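Long-range contacts in tryptophanyl-tRNA synthetase (Campylobacter jejuni subsp. jejuni, PDB 3TZL), which probably catalyses the ATP-dependent attachment of tryptophan to its cognate tRNA, as a homodimeric class I aminoacyl-tRNA synthetase: residues F38-N43 against W80-V85; C233-I238 against H264-L269; G102-A107 against G123-P128; D202-E207 against K278-K283. One frame throughout, in Å; residues are numbered along the deposited sequence.

The four contacts run from the dimer side of the subunit to its far end, with the bound tryptophan and ADP in the middle. Interaction 1 lies in the parallel sheet, where F40 lines the tryptophan pocket. Interaction 3, its centre about 21 Å away, packs two helices at the subunit interface, and both contacts touch the second subunit. Beyond the ADP, interaction 4 joins the segment that follows the KMSKS region to helix 278-289, with D202 about 8 Å from the nucleotide between nearest side-chain and ligand atoms. Interaction 2 is centred about 19 Å from interaction 4; consecutive helices, 262-276 and 278-289, connect the two. Interactions 2 and 3, 45 Å apart between centres, mark the extremes.

Interaction 1 (F38-N43 against W80-V85); sequences FMFIAN and WLQSDV. With TRP (tryptophan), chain J.
Two neighbouring parallel strands of the nucleotide-binding fold of class I synthetases, 36-41 and 78-81, pair here at their C-terminal ends, beside the tryptophan pocket. W80 straddles F40 in the ladder: its N donates to M39 O, and its O accepts from I41 N at 2.9 Å. Q82 N then reaches I41 O, which also receives N43 N across the inverse gamma turn centred on A42. F40 and W80 project from the same face of the sheet, both with CG in the crowded position between backbone N and carbonyl carbon. This sets CB of F40 3.6 Å from the centroid of the six-membered W80 ring, a CH-pi contact over the face. The phenyl ring lies alongside, its plane 36° from that of the indole, and presents CZ to NE1 of the bound tryptophan at 3.5 Å. Past the strands, the N43 amide grips S83 twice: OD1 takes S83 N on a lone pair at 3.0 Å, while ND2 gives an in-plane bond to S83 OG at 2.8 Å. CD1 of L81 lies over the amide face, 3.5 Å from N43 CG. Extended Q82 runs beside F40; OE1 accepts from Y44 N and NE2 donates to D134 OD1, while D134 OD2 hydrogen-bonds the tryptophan. Helix 53-70 covers I41 and L81, helix 291-320 covers F38 and W80, and strand 5-10 pairs with the other edge of 36-41.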
# COMPACT_ATOMS: atom_id res chain seq x y z
N PHE B 38 14.74 -15.04 9.58
CA PHE B 38 13.37 -14.50 9.58
C PHE B 38 12.67 -15.06 8.36
O PHE B 38 13.18 -14.94 7.25
CB PHE B 38 13.39 -12.96 9.46
CG PHE B 38 13.66 -12.25 10.76
CD1 PHE B 38 12.82 -11.25 11.21
CD2 PHE B 38 14.75 -12.60 11.55
CE1 PHE B 38 13.06 -10.59 12.42
CE2 PHE B 38 14.99 -11.94 12.77
CZ PHE B 38 14.14 -10.94 13.19
N MSE B 39 11.50 -15.67 8.53
CA MSE B 39 10.81 -16.26 7.38
C MSE B 39 9.35 -15.93 7.51
O MSE B 39 8.78 -16.08 8.59
CB MSE B 39 10.98 -17.78 7.36
CG MSE B 39 12.34 -18.29 6.85
SE MSE B 39 12.90 -19.85 7.87
CE MSE B 39 12.83 -18.87 9.55
N PHE B 40 8.73 -15.49 6.42
CA PHE B 40 7.32 -15.18 6.47
C PHE B 40 6.60 -15.76 5.27
O PHE B 40 7.20 -15.90 4.20
CB PHE B 40 7.07 -13.67 6.58
CG PHE B 40 7.60 -12.89 5.41
CD1 PHE B 40 6.77 -12.60 4.33
CD2 PHE B 40 8.92 -12.45 5.38
CE1 PHE B 40 7.24 -11.89 3.25
CE2 PHE B 40 9.40 -11.73 4.29
CZ PHE B 40 8.56 -11.45 3.22
N ILE B 41 5.34 -16.14 5.48
CA ILE B 41 4.47 -16.55 4.39
C ILE B 41 3.98 -15.27 3.71
O ILE B 41 3.26 -14.48 4.30
CB ILE B 41 3.23 -17.32 4.92
CG1 ILE B 41 3.67 -18.51 5.79
CG2 ILE B 41 2.36 -17.80 3.76
CD1 ILE B 41 4.50 -19.51 5.01
N ALA B 42 4.38 -15.07 2.46
CA ALA B 42 4.17 -13.79 1.80
C ALA B 42 2.79 -13.75 1.22
O ALA B 42 2.64 -13.79 0.01
CB ALA B 42 5.21 -13.60 0.69
N ASN B 43 1.78 -13.65 2.07
CA ASN B 43 0.42 -13.71 1.56
C ASN B 43 -0.08 -12.45 0.84
O ASN B 43 -0.96 -12.56 -0.01
CB ASN B 43 -0.60 -14.24 2.61
CG ASN B 43 -0.79 -13.32 3.81
OD1 ASN B 43 0.14 -12.67 4.27
ND2 ASN B 43 -2.01 -13.30 4.35
N TRP B 80 6.30 -15.90 10.54
CA TRP B 80 5.00 -15.28 10.62
C TRP B 80 4.33 -15.18 9.27
O TRP B 80 4.92 -15.49 8.25
CB TRP B 80 5.09 -13.89 11.30
CG TRP B 80 5.64 -12.78 10.44
CD1 TRP B 80 4.92 -11.78 9.85
CD2 TRP B 80 7.02 -12.54 10.11
NE1 TRP B 80 5.77 -10.94 9.16
CE2 TRP B 80 7.05 -11.39 9.30
CE3 TRP B 80 8.22 -13.20 10.40
CZ2 TRP B 80 8.25 -10.87 8.79
CZ3 TRP B 80 9.40 -12.69 9.89
CH2 TRP B 80 9.41 -11.53 9.09
N LEU B 81 3.06 -14.80 9.30
CA LEU B 81 2.24 -14.59 8.12
C LEU B 81 2.28 -13.10 7.83
O LEU B 81 1.94 -12.29 8.69
CB LEU B 81 0.81 -15.03 8.40
CG LEU B 81 -0.25 -14.87 7.32
CD1 LEU B 81 0.06 -15.81 6.19
CD2 LEU B 81 -1.63 -15.18 7.90
N GLN B 82 2.69 -12.74 6.63
CA GLN B 82 3.01 -11.35 6.29
C GLN B 82 1.94 -10.35 6.73
O GLN B 82 2.23 -9.33 7.34
CB GLN B 82 3.20 -11.26 4.79
CG GLN B 82 3.71 -9.93 4.30
CD GLN B 82 3.72 -9.89 2.80
OE1 GLN B 82 3.04 -10.69 2.15
NE2 GLN B 82 4.51 -8.99 2.24
N SER B 83 0.70 -10.66 6.42
CA SER B 83 -0.44 -9.80 6.73
C SER B 83 -0.76 -9.65 8.23
O SER B 83 -1.67 -8.89 8.57
CB SER B 83 -1.67 -10.33 6.01
OG SER B 83 -2.06 -11.56 6.57
N ASP B 84 -0.06 -10.34 9.12
CA ASP B 84 -0.32 -10.15 10.55
C ASP B 84 0.49 -8.97 11.06
O ASP B 84 0.24 -8.47 12.15
CB ASP B 84 0.01 -11.39 11.39
CG ASP B 84 -1.03 -12.50 11.26
OD1 ASP B 84 -2.19 -12.23 10.88
OD2 ASP B 84 -0.68 -13.67 11.55
N VAL B 85 1.50 -8.56 10.30
CA VAL B 85 2.28 -7.38 10.69
C VAL B 85 1.95 -6.26 9.73
O VAL B 85 2.55 -6.12 8.66
CB VAL B 85 3.79 -7.68 10.77
CG1 VAL B 85 4.56 -6.45 11.20
CG2 VAL B 85 4.04 -8.82 11.75
N TRP J . 9.13 -12.32 -4.25
CA TRP J . 9.49 -13.54 -3.53
C TRP J . 9.21 -14.78 -4.37
O TRP J . 9.63 -15.89 -4.05
CB TRP J . 8.75 -13.63 -2.18
CG TRP J . 9.06 -12.47 -1.29
CD1 TRP J . 8.23 -11.45 -0.93
CD2 TRP J . 10.32 -12.20 -0.68
NE1 TRP J . 8.89 -10.56 -0.11
CE2 TRP J . 10.19 -10.99 0.05
CE3 TRP J . 11.56 -12.85 -0.68
CZ2 TRP J . 11.24 -10.44 0.78
CZ3 TRP J . 12.61 -12.30 0.04
CH2 TRP J . 12.44 -11.11 0.76
OXT TRP J . 8.54 -14.67 -5.41

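Interaction 2 (C233-I238 against H264-L269); sequences CNIFKI and HFKIYL
With CG1 anti to its carbonyl carbon (chi1 -51°) and CD1 extended beyond it, I235 spreads its two branches over the facing helix, and L269, its CG anti to the backbone N (chi1 -177°), reaches back. CD1 of I235 meets CG of K266 at 3.7 Å, the two side chains crossing at about a right angle. The other branch, CG2, rests near the F265 backbone and CB and lies 4.0 Å from CD2 of L269. That same CD2 approaches CG2 of I238 at 4.1 Å, so one leucine methyl bridges two isoleucines a helical turn apart. The side-chain packing is apolar: K266 lends its methylene chain, while its NZ goes to the carbonyls of S215 and I217. Although CB of F265 faces I235, its ring turns off to stack on Y255 of helix 245-257. At the start of the first helix, C233 caps the N-terminus, SG accepting from F236 N at 3.6 Å. The segments 234-238 and 264-269 run nearly parallel, at 22° with axes 10.2 Å apart. The contact joins helices 234-239 and 262-276 in the helical C-terminal part of the chain, consistent with the anticodon-binding domain of TrpRS relatives.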
# COMPACT_ATOMS: atom_id res chain seq x y z
N CYS B 233 19.84 -45.47 -12.97
CA CYS B 233 18.50 -45.73 -12.49
C CYS B 233 17.95 -44.54 -11.70
O CYS B 233 18.58 -44.06 -10.76
CB CYS B 233 18.47 -47.00 -11.64
SG CYS B 233 16.85 -47.47 -11.02
N ASN B 234 16.77 -44.07 -12.09
CA ASN B 234 16.13 -42.96 -11.41
C ASN B 234 15.55 -43.36 -10.07
O ASN B 234 15.40 -42.52 -9.18
CB ASN B 234 15.06 -42.33 -12.29
CG ASN B 234 15.63 -41.73 -13.56
OD1 ASN B 234 16.73 -41.18 -13.55
ND2 ASN B 234 14.90 -41.87 -14.66
N ILE B 235 15.21 -44.64 -9.91
CA ILE B 235 14.79 -45.11 -8.60
C ILE B 235 15.98 -44.93 -7.67
O ILE B 235 15.88 -44.32 -6.62
CB ILE B 235 14.38 -46.59 -8.62
CG1 ILE B 235 13.38 -46.88 -9.73
CG2 ILE B 235 13.79 -46.99 -7.28
CD1 ILE B 235 13.15 -48.36 -9.95
N PHE B 236 17.13 -45.46 -8.07
CA PHE B 236 18.31 -45.36 -7.23
C PHE B 236 18.68 -43.90 -6.95
O PHE B 236 18.89 -43.53 -5.80
CB PHE B 236 19.49 -46.11 -7.82
CG PHE B 236 20.67 -46.16 -6.90
CD1 PHE B 236 20.80 -47.19 -5.97
CD2 PHE B 236 21.66 -45.19 -6.96
CE1 PHE B 236 21.89 -47.24 -5.13
CE2 PHE B 236 22.75 -45.23 -6.12
CZ PHE B 236 22.87 -46.25 -5.20
N LYS B 237 18.75 -43.09 -8.00
CA LYS B 237 19.09 -41.67 -7.86
C LYS B 237 18.18 -40.96 -6.86
O LYS B 237 18.64 -40.13 -6.08
CB LYS B 237 19.02 -40.96 -9.21
CG LYS B 237 20.10 -41.34 -10.19
CD LYS B 237 19.91 -40.58 -11.50
CE LYS B 237 21.15 -40.66 -12.39
NZ LYS B 237 21.57 -42.06 -12.67
N ILE B 238 16.89 -41.28 -6.89
CA ILE B 238 15.95 -40.70 -5.94
C ILE B 238 16.06 -41.33 -4.54
O ILE B 238 15.94 -40.63 -3.54
CB ILE B 238 14.50 -40.80 -6.45
CG1 ILE B 238 14.33 -39.97 -7.73
CG2 ILE B 238 13.50 -40.30 -5.40
CD1 ILE B 238 13.04 -40.24 -8.43
N HIS B 264 10.17 -54.27 -7.43
CA HIS B 264 10.46 -54.38 -6.02
C HIS B 264 11.24 -53.18 -5.46
O HIS B 264 10.98 -52.73 -4.35
CB HIS B 264 11.19 -55.67 -5.69
CG HIS B 264 11.32 -55.91 -4.23
ND1 HIS B 264 12.43 -55.51 -3.51
CD2 HIS B 264 10.47 -56.46 -3.33
CE1 HIS B 264 12.27 -55.83 -2.24
NE2 HIS B 264 11.09 -56.41 -2.11
N PHE B 265 12.18 -52.64 -6.23
CA PHE B 265 12.89 -51.43 -5.79
C PHE B 265 11.94 -50.23 -5.63
O PHE B 265 12.11 -49.42 -4.73
CB PHE B 265 14.05 -51.09 -6.74
CG PHE B 265 15.19 -52.08 -6.66
CD1 PHE B 265 15.65 -52.52 -5.43
CD2 PHE B 265 15.77 -52.58 -7.81
CE1 PHE B 265 16.69 -53.44 -5.34
CE2 PHE B 265 16.82 -53.50 -7.74
CZ PHE B 265 17.28 -53.93 -6.50
N LYS B 266 10.94 -50.14 -6.50
CA LYS B 266 9.94 -49.08 -6.37
C LYS B 266 9.14 -49.27 -5.09
O LYS B 266 8.86 -48.31 -4.38
CB LYS B 266 9.01 -49.07 -7.58
CG LYS B 266 9.61 -48.45 -8.81
CD LYS B 266 8.78 -48.73 -10.05
CE LYS B 266 9.01 -47.64 -11.11
NZ LYS B 266 8.38 -47.98 -12.43
N ILE B 267 8.78 -50.52 -4.81
CA ILE B 267 8.09 -50.86 -3.56
C ILE B 267 8.92 -50.41 -2.36
O ILE B 267 8.40 -49.79 -1.42
CB ILE B 267 7.82 -52.38 -3.47
CG1 ILE B 267 6.66 -52.78 -4.39
CG2 ILE B 267 7.51 -52.77 -2.03
CD1 ILE B 267 6.35 -54.25 -4.39
N TYR B 268 10.21 -50.71 -2.42
CA TYR B 268 11.18 -50.25 -1.45
C TYR B 268 11.21 -48.72 -1.35
O TYR B 268 11.19 -48.17 -0.26
CB TYR B 268 12.58 -50.79 -1.79
CG TYR B 268 13.66 -50.32 -0.85
CD1 TYR B 268 13.58 -50.58 0.51
CD2 TYR B 268 14.77 -49.62 -1.32
CE1 TYR B 268 14.57 -50.14 1.39
CE2 TYR B 268 15.76 -49.18 -0.45
CZ TYR B 268 15.66 -49.45 0.90
OH TYR B 268 16.63 -49.02 1.77
N LEU B 269 11.24 -48.04 -2.50
CA LEU B 269 11.29 -46.58 -2.50
C LEU B 269 10.09 -46.00 -1.77
O LEU B 269 10.24 -45.05 -0.99
CB LEU B 269 11.38 -46.02 -3.93
CG LEU B 269 11.51 -44.49 -4.01
CD1 LEU B 269 12.62 -43.99 -3.10
CD2 LEU B 269 11.76 -44.02 -5.43

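Interaction 3 (G102-A107 against G123-P128); sequences GLLERA and GLFSYP
The F125 ring carries CB of L104 over one face, offset toward the rim, and has CG of E105 in its plane at the edge. The CB lies 4.0 Å from the ring centroid, 25° off the normal, and makes a CH-pi contact; its closest ring atom is CZ, at 3.6 Å. F125 gains this position with CG anti to the backbone N (chi1 -176°), which swings the phenyl out from its helix toward helix 101-105. E105 runs alongside the ring, its CG approaching CE1 at 3.9 Å, and thus contributes aliphatic carbon to the contact. Y110 meets the same phenyl ring edge-to-face. The pyrrolidine of P128 also packs on L104, its CB 3.7 Å from CD2 of L104. L104 is therefore the centre of the packing: CB and CD1 serve F125, CD2 serves P128, and its CG is anti to the carbonyl carbon (chi1 -62°). The contact joins two helices, 101-105 and 122-137, the second of which continues to M131, D134 and I135 of the tryptophan pocket. It is kinked at P128, whose nitrogen cannot donate to the preceding turn. Between the backbones, a water donates to both L104 O and F125 O, at 2.8 Å and 2.6 Å, and so bridges the two carbonyls. Helix 150-167 lies alongside, with H152 against P128. H122 of the second subunit packs on L104 and hydrogen-bonds S126 OG, while M101 of that subunit touches F125.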
# COMPACT_ATOMS: atom_id res chain seq x y z
N GLY B 102 11.20 4.71 -13.14
CA GLY B 102 12.09 3.95 -14.01
C GLY B 102 12.60 2.66 -13.38
O GLY B 102 12.84 1.66 -14.06
N LEU B 103 12.79 2.68 -12.06
CA LEU B 103 13.21 1.48 -11.36
C LEU B 103 12.20 0.34 -11.54
O LEU B 103 12.57 -0.82 -11.68
CB LEU B 103 13.37 1.79 -9.87
CG LEU B 103 14.71 1.57 -9.17
CD1 LEU B 103 15.83 2.32 -9.87
CD2 LEU B 103 14.59 2.01 -7.72
N LEU B 104 10.91 0.68 -11.54
CA LEU B 104 9.86 -0.34 -11.57
C LEU B 104 9.52 -0.70 -13.00
O LEU B 104 9.15 -1.84 -13.28
CB LEU B 104 8.59 0.13 -10.82
CG LEU B 104 8.73 0.43 -9.32
CD1 LEU B 104 7.45 1.03 -8.77
CD2 LEU B 104 9.11 -0.83 -8.54
N GLU B 105 9.65 0.27 -13.91
CA GLU B 105 9.44 0.03 -15.33
C GLU B 105 10.49 -0.92 -15.89
O GLU B 105 10.24 -1.61 -16.88
CB GLU B 105 9.44 1.34 -16.12
CG GLU B 105 8.20 2.20 -15.88
CD GLU B 105 8.35 3.63 -16.38
OE1 GLU B 105 9.42 3.98 -16.93
OE2 GLU B 105 7.40 4.42 -16.21
N ARG B 106 11.66 -0.96 -15.26
CA ARG B 106 12.73 -1.83 -15.74
C ARG B 106 12.72 -3.21 -15.09
O ARG B 106 13.45 -4.10 -15.51
CB ARG B 106 14.10 -1.16 -15.56
CG ARG B 106 14.34 -0.02 -16.53
CD ARG B 106 15.68 0.64 -16.30
NE ARG B 106 15.52 2.08 -16.23
CZ ARG B 106 15.76 2.81 -15.15
NH1 ARG B 106 16.21 2.23 -14.04
NH2 ARG B 106 15.58 4.12 -15.18
N ALA B 107 11.90 -3.39 -14.06
CA ALA B 107 11.79 -4.69 -13.39
C ALA B 107 11.35 -5.74 -14.41
O ALA B 107 10.37 -5.55 -15.13
CB ALA B 107 10.79 -4.61 -12.24
N GLY B 123 -0.81 -3.76 -9.17
CA GLY B 123 -0.26 -4.67 -8.18
C GLY B 123 1.01 -5.36 -8.63
O GLY B 123 1.96 -5.44 -7.87
N LEU B 124 1.02 -5.86 -9.87
CA LEU B 124 2.22 -6.48 -10.44
C LEU B 124 3.36 -5.48 -10.55
O LEU B 124 4.50 -5.80 -10.25
CB LEU B 124 1.94 -7.06 -11.83
CG LEU B 124 3.17 -7.69 -12.50
CD1 LEU B 124 3.73 -8.82 -11.66
CD2 LEU B 124 2.86 -8.18 -13.90
N PHE B 125 3.04 -4.28 -11.02
CA PHE B 125 4.00 -3.20 -11.18
C PHE B 125 4.61 -2.79 -9.84
O PHE B 125 5.81 -2.50 -9.74
CB PHE B 125 3.28 -2.00 -11.81
CG PHE B 125 4.17 -0.83 -12.13
CD1 PHE B 125 5.01 -0.87 -13.22
CD2 PHE B 125 4.13 0.32 -11.35
CE1 PHE B 125 5.82 0.23 -13.52
CE2 PHE B 125 4.93 1.40 -11.65
CZ PHE B 125 5.78 1.36 -12.74
N SER B 126 3.78 -2.77 -8.80
CA SER B 126 4.15 -2.21 -7.51
C SER B 126 4.78 -3.20 -6.54
O SER B 126 5.37 -2.79 -5.54
CB SER B 126 2.93 -1.60 -6.83
OG SER B 126 2.30 -0.66 -7.68
N TYR B 127 4.65 -4.49 -6.79
CA TYR B 127 5.14 -5.44 -5.79
C TYR B 127 6.62 -5.39 -5.39
O TYR B 127 6.93 -5.74 -4.26
CB TYR B 127 4.64 -6.86 -6.05
CG TYR B 127 5.57 -7.76 -6.82
CD1 TYR B 127 6.60 -8.44 -6.19
CD2 TYR B 127 5.37 -7.97 -8.17
CE1 TYR B 127 7.44 -9.29 -6.92
CE2 TYR B 127 6.19 -8.80 -8.90
CZ TYR B 127 7.22 -9.46 -8.28
OH TYR B 127 8.00 -10.30 -9.04
N PRO B 128 7.53 -4.97 -6.30
CA PRO B 128 8.90 -4.76 -5.83
C PRO B 128 9.02 -3.74 -4.71
O PRO B 128 9.95 -3.85 -3.92
CB PRO B 128 9.62 -4.22 -7.08
CG PRO B 128 8.85 -4.80 -8.22
CD PRO B 128 7.43 -4.83 -7.77
O HOH W 1 7.76 -3.24 -11.31

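Interaction 4 (D202-E207 against K278-K283); sequences DIFSSE and KEAREK
Segment 202-207 is an irregular stretch that passes the first turns of helix 278-289 with the CA atoms of F204 and R281 5.9 Å apart, and its bend leaves the I203 carbonyl directed at the helix. R281 reaches that carbonyl with CG anti to its own carbonyl carbon (chi1 -67°) and the chain extended from CG to NE. NE donates to I203 O at 2.7 Å, almost straight at 172°, with the oxygen lying in the guanidinium plane and the nitrogen in the carbonyl plane. NH1 adds a weak second bond to the same oxygen at 3.3 Å. One face of the guanidinium lies under S205 O, 3.9 Å from its plane. F204 turns its ring edge to A280 and R281: CE1 lies 3.9 Å from A280 O, and CD1 is 4.1 Å from CA of R281. I203 lays CG2 over the centre of one ring face, while Y284, a turn further along the same helix, stacks on the ring. The S205 hydroxyl is buried here with no polar partner in the model. I203 also pairs by backbone with L16 of the HIGH region, so R281 ties helix 278-289 to a segment beside the ADP site. A cationic side chain thus binds a neutral carbonyl, which it probably polarises, and the in-plane NE bond, with NH2 held by N274 OD1, probably fixes the rotation of the guanidinium.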
# COMPACT_ATOMS: atom_id res chain seq x y z
N ASP B 202 5.57 -35.88 -4.41
CA ASP B 202 5.05 -34.94 -3.42
C ASP B 202 5.26 -35.42 -1.98
O ASP B 202 5.34 -36.63 -1.72
CB ASP B 202 3.57 -34.63 -3.69
CG ASP B 202 3.34 -34.07 -5.09
OD1 ASP B 202 4.23 -33.40 -5.63
OD2 ASP B 202 2.25 -34.31 -5.65
N ILE B 203 5.35 -34.46 -1.07
CA ILE B 203 5.67 -34.72 0.32
C ILE B 203 4.42 -35.00 1.14
O ILE B 203 4.42 -35.87 2.00
CB ILE B 203 6.35 -33.50 0.94
CG1 ILE B 203 7.71 -33.27 0.27
CG2 ILE B 203 6.51 -33.67 2.44
CD1 ILE B 203 8.43 -32.05 0.77
N PHE B 204 3.36 -34.25 0.86
CA PHE B 204 2.16 -34.29 1.68
C PHE B 204 0.97 -34.88 0.93
O PHE B 204 -0.13 -34.37 1.01
CB PHE B 204 1.84 -32.89 2.22
CG PHE B 204 2.93 -32.33 3.09
CD1 PHE B 204 3.16 -32.87 4.35
CD2 PHE B 204 3.72 -31.28 2.66
CE1 PHE B 204 4.17 -32.37 5.16
CE2 PHE B 204 4.73 -30.79 3.46
CZ PHE B 204 4.95 -31.33 4.71
N SER B 205 1.21 -35.97 0.21
CA SER B 205 0.15 -36.62 -0.54
C SER B 205 -0.32 -37.83 0.25
O SER B 205 0.23 -38.16 1.29
CB SER B 205 0.69 -37.05 -1.90
OG SER B 205 1.88 -37.81 -1.76
N SER B 206 -1.36 -38.49 -0.25
CA SER B 206 -1.79 -39.74 0.33
C SER B 206 -0.82 -40.80 -0.14
O SER B 206 -0.15 -40.61 -1.16
CB SER B 206 -3.19 -40.11 -0.17
OG SER B 206 -3.19 -40.27 -1.58
N GLU B 207 -0.76 -41.91 0.58
CA GLU B 207 0.05 -43.05 0.18
C GLU B 207 -0.31 -43.55 -1.21
O GLU B 207 0.55 -44.05 -1.93
CB GLU B 207 -0.09 -44.19 1.18
CG GLU B 207 0.55 -43.89 2.52
CD GLU B 207 0.69 -45.12 3.38
OE1 GLU B 207 0.55 -46.24 2.82
OE2 GLU B 207 0.92 -44.98 4.60
N LYS B 278 7.00 -39.49 7.51
CA LYS B 278 5.88 -39.92 8.33
C LYS B 278 5.56 -38.90 9.41
O LYS B 278 4.42 -38.50 9.58
CB LYS B 278 6.16 -41.28 8.96
CG LYS B 278 4.98 -41.84 9.74
CD LYS B 278 5.25 -43.28 10.14
CE LYS B 278 4.15 -43.84 11.02
NZ LYS B 278 4.05 -43.08 12.30
N GLU B 279 6.59 -38.44 10.11
CA GLU B 279 6.39 -37.52 11.23
C GLU B 279 5.93 -36.15 10.74
O GLU B 279 5.03 -35.55 11.31
CB GLU B 279 7.69 -37.41 12.03
CG GLU B 279 7.54 -36.84 13.43
CD GLU B 279 8.47 -37.54 14.43
OE1 GLU B 279 8.73 -38.76 14.27
OE2 GLU B 279 8.94 -36.86 15.38
N ALA B 280 6.56 -35.67 9.67
CA ALA B 280 6.18 -34.38 9.10
C ALA B 280 4.73 -34.38 8.62
O ALA B 280 4.00 -33.43 8.88
CB ALA B 280 7.12 -34.04 7.96
N ARG B 281 4.31 -35.43 7.92
CA ARG B 281 2.94 -35.55 7.44
C ARG B 281 1.93 -35.56 8.59
O ARG B 281 0.88 -34.92 8.50
CB ARG B 281 2.77 -36.84 6.64
CG ARG B 281 3.51 -36.87 5.34
CD ARG B 281 3.25 -38.19 4.63
NE ARG B 281 3.72 -38.16 3.26
CZ ARG B 281 3.84 -39.24 2.50
NH1 ARG B 281 4.27 -39.12 1.24
NH2 ARG B 281 3.53 -40.43 2.99
N GLU B 282 2.23 -36.30 9.65
CA GLU B 282 1.34 -36.35 10.81
C GLU B 282 1.22 -34.99 11.48
O GLU B 282 0.14 -34.58 11.90
CB GLU B 282 1.82 -37.38 11.84
CG GLU B 282 1.76 -38.81 11.37
CD GLU B 282 2.46 -39.78 12.33
OE1 GLU B 282 2.91 -39.34 13.42
OE2 GLU B 282 2.56 -40.98 11.99
N LYS B 283 2.35 -34.30 11.58
CA LYS B 283 2.37 -32.97 12.16
C LYS B 283 1.60 -31.96 11.27
O LYS B 283 0.83 -31.11 11.76
CB LYS B 283 3.80 -32.51 12.37
CG LYS B 283 3.93 -31.13 12.97
CD LYS B 283 5.38 -30.84 13.29
CE LYS B 283 5.62 -29.39 13.65
NZ LYS B 283 7.07 -29.17 13.95